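Local coordinates for protein dehydroquinate synthase (Thermus thermophilus, PDB 1UJN) that probably converts 3-deoxy-D-arabino-heptulosonate 7-phosphate to 3-dehydroquinate and phosphate in the chorismate pathway, using NAD and one divalent metal ion per subunit, at residues P11-L15 with A126-G130; V20-V24 with E45-L50; Y70-L74 with F102-Y107; A86-G92 with A112-T118. One frame throughout, in Å; residues are numbered along the deposited sequence.

Interaction 1. Residues P11-L15 with A126-G130; sequences PYPIL and ASVGG
Tyr12 lays the phenol end of its ring against the backbone of Ser127 and Val128. With CG between the backbone N and the carbonyl carbon (chi1 64°), the ring reaches across from its strand and brings OH to Ser127 O at 2.6 Å. That oxygen sits at the ring edge, near its plane; seen from the carbonyl, the C=O...donor angle is 141°. While donating to Ser127 O, Tyr12 OH accepts from two waters. Water 1 takes the N-H of Gly129 (O to N 2.8 Å) and water 2 that of Gly130 (O to N 2.8 Å), so one hydroxyl organises three successive peptide groups. Tyr12 belongs to strand 12-17 of the mixed sheet in the Rossmann-like N-terminal domain, whereas the loop follows helix 120-126; helix 199-216 of the C-terminal part closes over both through Val207 and Val211. A phenylalanine here would probably leave Ser127 O without its donor and both waters without their shared acceptor. Alongside, Ile14 pushes CD1 against Val128 CG2 at 3.8 Å, the two side chains crossing at about a right angle, and the same methyl lies 4.0 Å from Ser127 CB. Ser127 OG turns elsewhere, to Ile123 O. The backbone angles of Gly129 would drive any CB into Val128 O.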
loop_
_atom_site.group_PDB
_atom_site.type_symbol
_atom_site.label_atom_id
_atom_site.label_comp_id
_atom_site.label_asym_id
_atom_site.label_seq_id
_atom_site.Cartn_x
_atom_site.Cartn_y
_atom_site.Cartn_z
ATOM N N PRO A 11 -0.961 -16.515 6.749
ATOM C CA PRO A 11 -1.864 -17.222 7.658
ATOM C C PRO A 11 -2.521 -16.405 8.765
ATOM O O PRO A 11 -1.908 -15.522 9.370
ATOM C CB PRO A 11 -0.978 -18.327 8.220
ATOM C CG PRO A 11 0.343 -17.641 8.323
ATOM C CD PRO A 11 0.440 -16.901 7.000
ATOM N N TYR A 12 -3.788 -16.708 9.010
ATOM C CA TYR A 12 -4.554 -16.069 10.069
ATOM C C TYR A 12 -5.842 -16.856 10.284
ATOM O O TYR A 12 -6.335 -17.527 9.376
ATOM C CB TYR A 12 -4.881 -14.600 9.751
ATOM C CG TYR A 12 -5.769 -14.373 8.548
ATOM C CD1 TYR A 12 -5.222 -14.166 7.285
ATOM C CD2 TYR A 12 -7.160 -14.330 8.682
ATOM C CE1 TYR A 12 -6.041 -13.909 6.179
ATOM C CE2 TYR A 12 -7.988 -14.083 7.587
ATOM C CZ TYR A 12 -7.419 -13.870 6.340
ATOM O OH TYR A 12 -8.230 -13.610 5.260
ATOM N N PRO A 13 -6.385 -16.804 11.502
ATOM C CA PRO A 13 -7.619 -17.503 11.866
ATOM C C PRO A 13 -8.865 -16.652 11.642
ATOM O O PRO A 13 -8.808 -15.422 11.694
ATOM C CB PRO A 13 -7.412 -17.786 13.341
ATOM C CG PRO A 13 -6.769 -16.493 13.792
ATOM C CD PRO A 13 -5.740 -16.230 12.701
ATOM N N ILE A 14 -9.985 -17.326 11.404
ATOM C CA ILE A 14 -11.275 -16.668 11.232
ATOM C C ILE A 14 -12.190 -17.388 12.214
ATOM O O ILE A 14 -12.427 -18.591 12.081
ATOM C CB ILE A 14 -11.850 -16.848 9.806
ATOM C CG1 ILE A 14 -10.984 -16.107 8.783
ATOM C CG2 ILE A 14 -13.290 -16.335 9.768
ATOM C CD1 ILE A 14 -11.370 -16.386 7.333
ATOM N N LEU A 15 -12.681 -16.660 13.210
ATOM C CA LEU A 15 -13.571 -17.242 14.216
ATOM C C LEU A 15 -14.991 -16.772 13.968
ATOM O O LEU A 15 -15.223 -15.593 13.716
ATOM C CB LEU A 15 -13.155 -16.808 15.626
ATOM C CG LEU A 15 -11.924 -17.448 16.275
ATOM C CD1 LEU A 15 -12.213 -18.913 16.598
ATOM C CD2 LEU A 15 -10.732 -17.320 15.339
ATOM N N ALA A 126 -15.744 -10.293 3.041
ATOM C CA ALA A 126 -14.572 -9.513 3.428
ATOM C C ALA A 126 -13.507 -10.213 4.279
ATOM O O ALA A 126 -12.396 -9.698 4.411
ATOM C CB ALA A 126 -15.023 -8.225 4.120
ATOM N N SER A 127 -13.825 -11.381 4.837
ATOM C CA SER A 127 -12.884 -12.109 5.690
ATOM C C SER A 127 -11.731 -12.781 4.956
ATOM O O SER A 127 -10.731 -13.152 5.578
ATOM C CB SER A 127 -13.629 -13.171 6.502
ATOM O OG SER A 127 -14.330 -14.055 5.634
ATOM N N VAL A 128 -11.877 -12.944 3.644
ATOM C CA VAL A 128 -10.863 -13.592 2.818
ATOM C C VAL A 128 -10.552 -12.759 1.577
ATOM O O VAL A 128 -11.448 -12.150 0.994
ATOM C CB VAL A 128 -11.356 -14.987 2.353
ATOM C CG1 VAL A 128 -10.291 -15.679 1.517
ATOM C CG2 VAL A 128 -11.739 -15.827 3.571
ATOM N N GLY A 129 -9.281 -12.728 1.182
ATOM C CA GLY A 129 -8.904 -11.980 -0.012
ATOM C C GLY A 129 -7.958 -10.810 0.192
ATOM O O GLY A 129 -7.244 -10.413 -0.732
ATOM N N GLY A 130 -7.970 -10.244 1.393
ATOM C CA GLY A 130 -7.096 -9.127 1.704
ATOM C C GLY A 130 -7.388 -7.831 0.964
ATOM O O GLY A 130 -6.578 -6.911 0.996
HETATM O O HOH W 1 -7.252 -14.203 2.509
HETATM O O HOH W 2 -8.835 -10.965 3.928
#

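Interaction 2. Residues V20-V24 with E45-L50; sequences VLKEV and EVAKAL
Leu21 is the bump of this contact, and the hollow it fills lies on helix 40-50, one of the helices covering the sheet of the Rossmann-like N-terminal domain. The hollow is made by Glu45, Val46 and Ala49, and the two methyls of Leu21 share it. CD1 goes deepest toward the backbone, 3.8 Å from Val46 CA, with Glu45 CG on one flank and Ala49 CB, at 4.0 Å, one helical turn further on. CD2 rides over the valine instead and meets Val46 CG2 at 3.8 Å, the two side chains crossing at about a right angle. Leu21 CG lies anti to the carbonyl carbon (chi1 -82°), which sends the fork out from the turn onto the helix. An alanine here would probably open a gap beside Val46 and Ala49 and take away most of what holds this turn to the helix. On the sheet side both Leu21 and Val46 touch Phe116 of strand 112-117, which closes the hollow there. To one side, the extended Glu45 meets the leucine mainly through CG, while its OE2 forms a salt bridge with Arg157. A second, smaller fit lies at the end of the helix, where Val24 noses into the fork of Leu50: Val24 CG1 stands 4.0 Å from both Leu50 CD1 and Leu50 CD2.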
loop_
_atom_site.group_PDB
_atom_site.type_symbol
_atom_site.label_atom_id
_atom_site.label_comp_id
_atom_site.label_asym_id
_atom_site.label_seq_id
_atom_site.Cartn_x
_atom_site.Cartn_y
_atom_site.Cartn_z
ATOM N N VAL A 20 -16.554 -14.681 20.567
ATOM C CA VAL A 20 -15.293 -14.671 19.828
ATOM C C VAL A 20 -14.186 -13.846 20.499
ATOM O O VAL A 20 -13.004 -14.124 20.307
ATOM C CB VAL A 20 -15.492 -14.162 18.376
ATOM C CG1 VAL A 20 -16.462 -15.079 17.642
ATOM C CG2 VAL A 20 -16.003 -12.724 18.376
ATOM N N LEU A 21 -14.556 -12.841 21.288
ATOM C CA LEU A 21 -13.547 -12.014 21.957
ATOM C C LEU A 21 -12.593 -12.804 22.845
ATOM O O LEU A 21 -11.422 -12.445 22.979
ATOM C CB LEU A 21 -14.213 -10.913 22.787
ATOM C CG LEU A 21 -14.655 -9.665 22.021
ATOM C CD1 LEU A 21 -15.345 -8.707 22.974
ATOM C CD2 LEU A 21 -13.444 -8.988 21.382
ATOM N N LYS A 22 -13.088 -13.880 23.451
ATOM C CA LYS A 22 -12.262 -14.712 24.321
ATOM C C LYS A 22 -11.160 -15.405 23.516
ATOM O O LYS A 22 -10.149 -15.834 24.072
ATOM C CB LYS A 22 -13.121 -15.779 25.004
ATOM C CG LYS A 22 -13.321 -17.020 24.146
ATOM C CD LYS A 22 -14.228 -18.041 24.808
ATOM C CE LYS A 22 -14.732 -19.052 23.793
ATOM N NZ LYS A 22 -15.517 -18.408 22.703
ATOM N N GLU A 23 -11.366 -15.518 22.208
ATOM C CA GLU A 23 -10.404 -16.182 21.331
ATOM C C GLU A 23 -9.338 -15.262 20.741
ATOM O O GLU A 23 -8.430 -15.724 20.053
ATOM C CB GLU A 23 -11.146 -16.879 20.189
ATOM C CG GLU A 23 -12.054 -18.003 20.657
ATOM C CD GLU A 23 -11.287 -19.075 21.405
ATOM O OE1 GLU A 23 -10.396 -19.701 20.795
ATOM O OE2 GLU A 23 -11.570 -19.285 22.604
ATOM N N VAL A 24 -9.440 -13.967 21.002
ATOM C CA VAL A 24 -8.463 -13.029 20.457
ATOM C C VAL A 24 -7.180 -13.046 21.273
ATOM O O VAL A 24 -7.220 -12.939 22.495
ATOM C CB VAL A 24 -9.007 -11.582 20.448
ATOM C CG1 VAL A 24 -7.974 -10.639 19.835
ATOM C CG2 VAL A 24 -10.324 -11.519 19.667
ATOM N N GLU A 45 -17.292 -2.933 23.830
ATOM C CA GLU A 45 -17.064 -4.209 24.496
ATOM C C GLU A 45 -15.727 -4.794 24.033
ATOM O O GLU A 45 -14.953 -5.332 24.835
ATOM C CB GLU A 45 -18.197 -5.191 24.183
ATOM C CG GLU A 45 -18.002 -6.545 24.826
ATOM C CD GLU A 45 -19.131 -7.509 24.537
ATOM O OE1 GLU A 45 -19.028 -8.679 24.960
ATOM O OE2 GLU A 45 -20.117 -7.102 23.889
ATOM N N VAL A 46 -15.461 -4.682 22.734
ATOM C CA VAL A 46 -14.209 -5.172 22.170
ATOM C C VAL A 46 -13.054 -4.402 22.813
ATOM O O VAL A 46 -12.060 -4.994 23.239
ATOM C CB VAL A 46 -14.173 -4.964 20.628
ATOM C CG1 VAL A 46 -12.778 -5.261 20.085
ATOM C CG2 VAL A 46 -15.195 -5.875 19.961
ATOM N N ALA A 47 -13.196 -3.079 22.876
ATOM C CA ALA A 47 -12.176 -2.214 23.459
ATOM C C ALA A 47 -11.898 -2.572 24.916
ATOM O O ALA A 47 -10.745 -2.712 25.324
ATOM C CB ALA A 47 -12.608 -0.759 23.356
ATOM N N LYS A 48 -12.960 -2.726 25.700
ATOM C CA LYS A 48 -12.806 -3.051 27.116
ATOM C C LYS A 48 -12.146 -4.408 27.339
ATOM O O LYS A 48 -11.274 -4.548 28.193
ATOM C CB LYS A 48 -14.169 -3.017 27.812
ATOM C CG LYS A 48 -14.085 -2.934 29.328
ATOM C CD LYS A 48 -15.462 -2.730 29.937
ATOM C CE LYS A 48 -15.367 -2.463 31.429
ATOM N NZ LYS A 48 -14.471 -3.443 32.098
ATOM N N ALA A 49 -12.551 -5.406 26.563
ATOM C CA ALA A 49 -11.996 -6.744 26.697
ATOM C C ALA A 49 -10.498 -6.818 26.395
ATOM O O ALA A 49 -9.751 -7.525 27.074
ATOM C CB ALA A 49 -12.753 -7.708 25.783
ATOM N N LEU A 50 -10.059 -6.071 25.388
ATOM C CA LEU A 50 -8.664 -6.108 24.971
ATOM C C LEU A 50 -7.777 -4.978 25.494
ATOM O O LEU A 50 -6.581 -4.944 25.202
ATOM C CB LEU A 50 -8.611 -6.164 23.442
ATOM C CG LEU A 50 -9.318 -7.406 22.877
ATOM C CD1 LEU A 50 -9.504 -7.294 21.371
ATOM C CD2 LEU A 50 -8.503 -8.640 23.233
#

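Interaction 3. Residues Y70-L74 with F102-Y107; sequences YGKVL and FVAATY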
loop_
_atom_site.group_PDB
_atom_site.type_symbol
_atom_site.label_atom_id
_atom_site.label_comp_id
_atom_site.label_asym_id
_atom_site.label_seq_id
_atom_site.Cartn_x
_atom_site.Cartn_y
_atom_site.Cartn_z
ATOM N N TYR A 70 -10.131 8.840 4.958
ATOM C CA TYR A 70 -8.847 8.147 4.993
ATOM C C TYR A 70 -7.809 9.059 5.654
ATOM O O TYR A 70 -7.091 8.655 6.576
ATOM C CB TYR A 70 -8.441 7.798 3.554
ATOM C CG TYR A 70 -7.028 7.275 3.353
ATOM C CD1 TYR A 70 -6.627 6.043 3.876
ATOM C CD2 TYR A 70 -6.106 7.999 2.603
ATOM C CE1 TYR A 70 -5.333 5.550 3.649
ATOM C CE2 TYR A 70 -4.806 7.512 2.366
ATOM C CZ TYR A 70 -4.432 6.292 2.891
ATOM O OH TYR A 70 -3.158 5.818 2.655
ATOM N N GLY A 71 -7.745 10.301 5.184
ATOM C CA GLY A 71 -6.805 11.250 5.742
ATOM C C GLY A 71 -7.097 11.544 7.198
ATOM O O GLY A 71 -6.180 11.687 8.001
ATOM N N LYS A 72 -8.380 11.628 7.538
ATOM C CA LYS A 72 -8.792 11.908 8.911
ATOM C C LYS A 72 -8.340 10.804 9.859
ATOM O O LYS A 72 -7.796 11.080 10.925
ATOM C CB LYS A 72 -10.315 12.056 8.997
ATOM C CG LYS A 72 -10.796 12.610 10.333
ATOM C CD LYS A 72 -12.291 12.910 10.308
ATOM C CE LYS A 72 -13.114 11.648 10.482
ATOM N NZ LYS A 72 -13.247 11.294 11.925
ATOM N N VAL A 73 -8.564 9.553 9.468
ATOM C CA VAL A 73 -8.169 8.431 10.312
ATOM C C VAL A 73 -6.653 8.385 10.477
ATOM O O VAL A 73 -6.150 8.178 11.578
ATOM C CB VAL A 73 -8.676 7.086 9.735
ATOM C CG1 VAL A 73 -8.268 5.936 10.659
ATOM C CG2 VAL A 73 -10.198 7.127 9.588
ATOM N N LEU A 74 -5.916 8.584 9.388
ATOM C CA LEU A 74 -4.458 8.569 9.472
ATOM C C LEU A 74 -3.930 9.647 10.430
ATOM O O LEU A 74 -3.054 9.384 11.252
ATOM C CB LEU A 74 -3.853 8.751 8.076
ATOM C CG LEU A 74 -4.037 7.562 7.125
ATOM C CD1 LEU A 74 -3.748 8.005 5.697
ATOM C CD2 LEU A 74 -3.109 6.412 7.530
ATOM N N PHE A 102 -7.193 -0.475 4.689
ATOM C CA PHE A 102 -6.325 0.348 3.849
ATOM C C PHE A 102 -5.506 1.308 4.710
ATOM O O PHE A 102 -4.330 1.570 4.424
ATOM C CB PHE A 102 -7.166 1.113 2.823
ATOM C CG PHE A 102 -6.350 1.924 1.854
ATOM C CD1 PHE A 102 -5.266 1.353 1.188
ATOM C CD2 PHE A 102 -6.666 3.257 1.605
ATOM C CE1 PHE A 102 -4.508 2.097 0.286
ATOM C CE2 PHE A 102 -5.916 4.018 0.703
ATOM C CZ PHE A 102 -4.833 3.437 0.041
ATOM N N VAL A 103 -6.126 1.830 5.765
ATOM C CA VAL A 103 -5.424 2.712 6.690
ATOM C C VAL A 103 -4.294 1.893 7.328
ATOM O O VAL A 103 -3.163 2.351 7.409
ATOM C CB VAL A 103 -6.377 3.235 7.787
ATOM C CG1 VAL A 103 -5.582 3.863 8.934
ATOM C CG2 VAL A 103 -7.321 4.282 7.180
ATOM N N ALA A 104 -4.602 0.674 7.762
ATOM C CA ALA A 104 -3.587 -0.196 8.370
ATOM C C ALA A 104 -2.478 -0.535 7.379
ATOM O O ALA A 104 -1.304 -0.606 7.749
ATOM C CB ALA A 104 -4.228 -1.485 8.873
ATOM N N ALA A 105 -2.851 -0.763 6.123
ATOM C CA ALA A 105 -1.877 -1.105 5.097
ATOM C C ALA A 105 -0.893 0.010 4.794
ATOM O O ALA A 105 0.222 -0.261 4.351
ATOM C CB ALA A 105 -2.592 -1.510 3.807
ATOM N N THR A 106 -1.284 1.253 5.057
ATOM C CA THR A 106 -0.432 2.378 4.714
ATOM C C THR A 106 0.103 3.251 5.835
ATOM O O THR A 106 1.056 3.998 5.619
ATOM C CB THR A 106 -1.150 3.268 3.686
ATOM O OG1 THR A 106 -2.391 3.727 4.236
ATOM C CG2 THR A 106 -1.430 2.464 2.401
ATOM N N TYR A 107 -0.499 3.177 7.018
ATOM C CA TYR A 107 -0.019 3.973 8.146
ATOM C C TYR A 107 1.386 3.458 8.466
ATOM O O TYR A 107 1.564 2.267 8.726
ATOM C CB TYR A 107 -0.935 3.795 9.366
ATOM C CG TYR A 107 -0.483 4.588 10.582
ATOM C CD1 TYR A 107 -0.439 5.980 10.550
ATOM C CD2 TYR A 107 -0.061 3.942 11.746
ATOM C CE1 TYR A 107 0.017 6.715 11.646
ATOM C CE2 TYR A 107 0.398 4.669 12.852
ATOM C CZ TYR A 107 0.434 6.056 12.788
ATOM O OH TYR A 107 0.889 6.789 13.866
#
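Tyr70 reaches from helix 67-80 across to Phe102, Val103 and Thr106 of helix 94-106. From CB the ring swings out with CG anti to the backbone N (chi1 170°), toward the neighbouring helix. CD1 is the first atom across, 3.8 Å from Val103 CG2. Next comes CE1, pressed close to Phe102 CD2 at 3.3 Å; beyond it Tyr70 CZ is 3.5 Å from Phe102 CE2, which lies over one face of the tyrosine ring, toward its rim. The ring planes are near parallel, at 20°, but displaced so far that they barely overlap, centroids 4.6 Å apart, while Leu74 CD1 of the tyrosine's own helix covers the opposite face. At the tip, Tyr70 OH donates to Thr106 OG1 at 2.7 Å, the threonine oxygen lying at the ring edge, in its plane. Thr106 OG1 in turn donates to Phe102 O (2.9 Å), a chain of two hydrogen bonds that ends on a carbonyl of helix 94-106 and fixes the rotation of both groups in this buried place. Farther along, Val103 turns CG1 into the space shared by Val73 and Leu74, and Leu74 CD2 continues to Tyr107 CB at 3.9 Å, where the second helix has just ended. The segment axes cross at -56° with a closest approach of 10.3 Å, a separation filled by these side chains. Phe102 and Thr106 also pack on Tyr70 and Phe102 of the second subunit, which makes this helix pair part of the dimer interface of dehydroquinate synthase.

Interaction 4. Residues A86-G92 with A112-T118; sequences ATLLVVG and AYLAFPT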
loop_
_atom_site.group_PDB
_atom_site.type_symbol
_atom_site.label_atom_id
_atom_site.label_comp_id
_atom_site.label_asym_id
_atom_site.label_seq_id
_atom_site.Cartn_x
_atom_site.Cartn_y
_atom_site.Cartn_z
ATOM N N ALA A 86 1.951 -1.071 16.481
ATOM C CA ALA A 86 0.572 -0.909 16.923
ATOM C C ALA A 86 -0.360 -1.808 16.106
ATOM O O ALA A 86 -0.019 -2.258 15.005
ATOM C CB ALA A 86 0.138 0.553 16.782
ATOM N N THR A 87 -1.536 -2.067 16.661
ATOM C CA THR A 87 -2.541 -2.881 15.990
ATOM C C THR A 87 -3.814 -2.059 15.864
ATOM O O THR A 87 -4.244 -1.416 16.824
ATOM C CB THR A 87 -2.884 -4.152 16.796
ATOM O OG1 THR A 87 -1.710 -4.956 16.947
ATOM C CG2 THR A 87 -3.961 -4.968 16.078
ATOM N N LEU A 88 -4.411 -2.073 14.678
ATOM C CA LEU A 88 -5.659 -1.349 14.452
ATOM C C LEU A 88 -6.798 -2.360 14.477
ATOM O O LEU A 88 -6.780 -3.328 13.720
ATOM C CB LEU A 88 -5.643 -0.657 13.082
ATOM C CG LEU A 88 -6.910 0.134 12.722
ATOM C CD1 LEU A 88 -7.042 1.336 13.656
ATOM C CD2 LEU A 88 -6.837 0.610 11.283
ATOM N N LEU A 89 -7.771 -2.153 15.357
ATOM C CA LEU A 89 -8.918 -3.050 15.434
ATOM C C LEU A 89 -10.046 -2.387 14.650
ATOM O O LEU A 89 -10.298 -1.189 14.796
ATOM C CB LEU A 89 -9.332 -3.284 16.894
ATOM C CG LEU A 89 -8.364 -4.130 17.731
ATOM C CD1 LEU A 89 -7.102 -3.340 18.058
ATOM C CD2 LEU A 89 -9.062 -4.550 19.022
ATOM N N VAL A 90 -10.714 -3.154 13.796
ATOM C CA VAL A 90 -11.780 -2.586 12.983
ATOM C C VAL A 90 -13.093 -3.313 13.206
ATOM O O VAL A 90 -13.211 -4.512 12.927
ATOM C CB VAL A 90 -11.406 -2.626 11.481
ATOM C CG1 VAL A 90 -12.414 -1.827 10.676
ATOM C CG2 VAL A 90 -9.998 -2.058 11.282
ATOM N N VAL A 91 -14.081 -2.576 13.700
ATOM C CA VAL A 91 -15.387 -3.145 14.009
ATOM C C VAL A 91 -16.470 -2.518 13.137
ATOM O O VAL A 91 -16.768 -1.330 13.261
ATOM C CB VAL A 91 -15.738 -2.911 15.495
ATOM C CG1 VAL A 91 -17.023 -3.657 15.854
ATOM C CG2 VAL A 91 -14.571 -3.359 16.389
ATOM N N GLY A 92 -17.052 -3.324 12.254
ATOM C CA GLY A 92 -18.090 -2.820 11.374
ATOM C C GLY A 92 -18.294 -3.730 10.180
ATOM O O GLY A 92 -17.841 -4.878 10.176
ATOM N N ALA A 112 -0.362 -4.034 11.700
ATOM C CA ALA A 112 -1.310 -5.139 11.794
ATOM C C ALA A 112 -2.719 -4.646 12.094
ATOM O O ALA A 112 -2.907 -3.579 12.683
ATOM C CB ALA A 112 -0.863 -6.099 12.892
ATOM N N TYR A 113 -3.717 -5.400 11.649
ATOM C CA TYR A 113 -5.087 -5.043 11.978
ATOM C C TYR A 113 -5.904 -6.297 12.231
ATOM O O TYR A 113 -5.598 -7.372 11.703
ATOM C CB TYR A 113 -5.742 -4.160 10.905
ATOM C CG TYR A 113 -6.182 -4.836 9.630
ATOM C CD1 TYR A 113 -5.273 -5.141 8.628
ATOM C CD2 TYR A 113 -7.529 -5.104 9.404
ATOM C CE1 TYR A 113 -5.697 -5.687 7.415
ATOM C CE2 TYR A 113 -7.963 -5.654 8.198
ATOM C CZ TYR A 113 -7.047 -5.934 7.211
ATOM O OH TYR A 113 -7.482 -6.430 6.000
ATOM N N LEU A 114 -6.897 -6.156 13.102
ATOM C CA LEU A 114 -7.797 -7.245 13.450
ATOM C C LEU A 114 -9.176 -6.823 12.982
ATOM O O LEU A 114 -9.582 -5.678 13.181
ATOM C CB LEU A 114 -7.821 -7.461 14.964
ATOM C CG LEU A 114 -6.528 -7.975 15.600
ATOM C CD1 LEU A 114 -6.688 -8.007 17.117
ATOM C CD2 LEU A 114 -6.211 -9.359 15.059
ATOM N N ALA A 115 -9.891 -7.747 12.357
ATOM C CA ALA A 115 -11.222 -7.445 11.854
ATOM C C ALA A 115 -12.317 -8.077 12.706
ATOM O O ALA A 115 -12.222 -9.241 13.092
ATOM C CB ALA A 115 -11.348 -7.928 10.422
ATOM N N PHE A 116 -13.351 -7.293 12.995
ATOM C CA PHE A 116 -14.502 -7.770 13.761
ATOM C C PHE A 116 -15.718 -7.426 12.908
ATOM O O PHE A 116 -16.386 -6.412 13.128
ATOM C CB PHE A 116 -14.581 -7.067 15.110
ATOM C CG PHE A 116 -13.418 -7.364 16.007
ATOM C CD1 PHE A 116 -12.226 -6.660 15.877
ATOM C CD2 PHE A 116 -13.501 -8.371 16.963
ATOM C CE1 PHE A 116 -11.127 -6.957 16.693
ATOM C CE2 PHE A 116 -12.409 -8.674 17.780
ATOM C CZ PHE A 116 -11.223 -7.965 17.643
ATOM N N PRO A 117 -16.008 -8.263 11.904
ATOM C CA PRO A 117 -17.147 -8.025 11.015
ATOM C C PRO A 117 -18.487 -8.049 11.744
ATOM O O PRO A 117 -18.713 -8.871 12.629
ATOM C CB PRO A 117 -17.003 -9.130 9.964
ATOM C CG PRO A 117 -16.373 -10.246 10.739
ATOM C CD PRO A 117 -15.336 -9.536 11.582
ATOM N N THR A 118 -19.363 -7.121 11.379
ATOM C CA THR A 118 -20.674 -7.034 12.011
ATOM C C THR A 118 -21.834 -7.142 11.018
ATOM O O THR A 118 -22.968 -6.777 11.333
ATOM C CB THR A 118 -20.807 -5.723 12.815
ATOM O OG1 THR A 118 -20.568 -4.609 11.955
ATOM C CG2 THR A 118 -19.796 -5.702 13.959
HETATM O O HOH W 3 1.787 -3.638 13.690
#
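Leu88, Val90 and Gly92 bond to strand 112-117 in parallel register, the axes 4.5 Å apart and 19° from parallel. The bonds alternate in direction: Leu88 N gives to Ala112 O, Leu88 O takes from Leu114 N, Val90 N reaches Leu114 O at 2.8 Å, and Val90 O receives Phe116 N at 2.8 Å. These last two lie nearly along the C=O axis. Toward the C-terminal end the pairing slackens, Gly92 N standing 3.3 Å from Phe116 O, and Thr118 N comes to Gly92 O from above the carbonyl plane. At the other end, water 3 joins Ala86 O to Ala112 N.

On one face Leu89 and Phe116 run alongside each other in the same direction, with Leu89 CD2 3.9 Å from Phe116 CE1. Phe116 CG is anti to the carbonyl carbon (chi1 -64°), which lays the ring beside Leu89 and Val91, and Val90 O lies at its edge, in plane. Val91 CG2 packs on Phe116 CB at 3.9 Å. On the other face Leu88 CB meets Tyr113 CB at 4.1 Å under helix 94-106, the connection of this beta-alpha-beta unit; Tyr113 OH leaves for His147 O.

Leu88, Val90 and Gly92 thus spend their backbone groups here, Thr87, Leu89 and Val91 theirs on strand 31-36. Mostly apolar side chains meet across the strands, and the last bond delivers Thr118, predicted to contact NAD, at their C-terminal ends.

Interaction 4 is in the sheet core, and interactions 2 and 3 pack on its two faces. Interaction 2 lies 11 Å away between centres: Leu50 CD1 touches Leu89 CD2 at 3.6 Å, and Leu21 CD2 comes 3.8 Å from Phe116 CE2. Interaction 3, centre 13 Å away, brings Ala104 CB 3.7 Å from Tyr113 CB and extends to the second subunit. Interaction 1 reaches the same sheet and meets interaction 2 where Leu15 CG packs on Glu23 CB. Its loop comes close to Lys131, about 5 Å from Gly129 and predicted to bind NAD, as is Thr118 of interaction 4; the Ser127 side chain is about 10 Å from that of Glu173 in the predicted metal site.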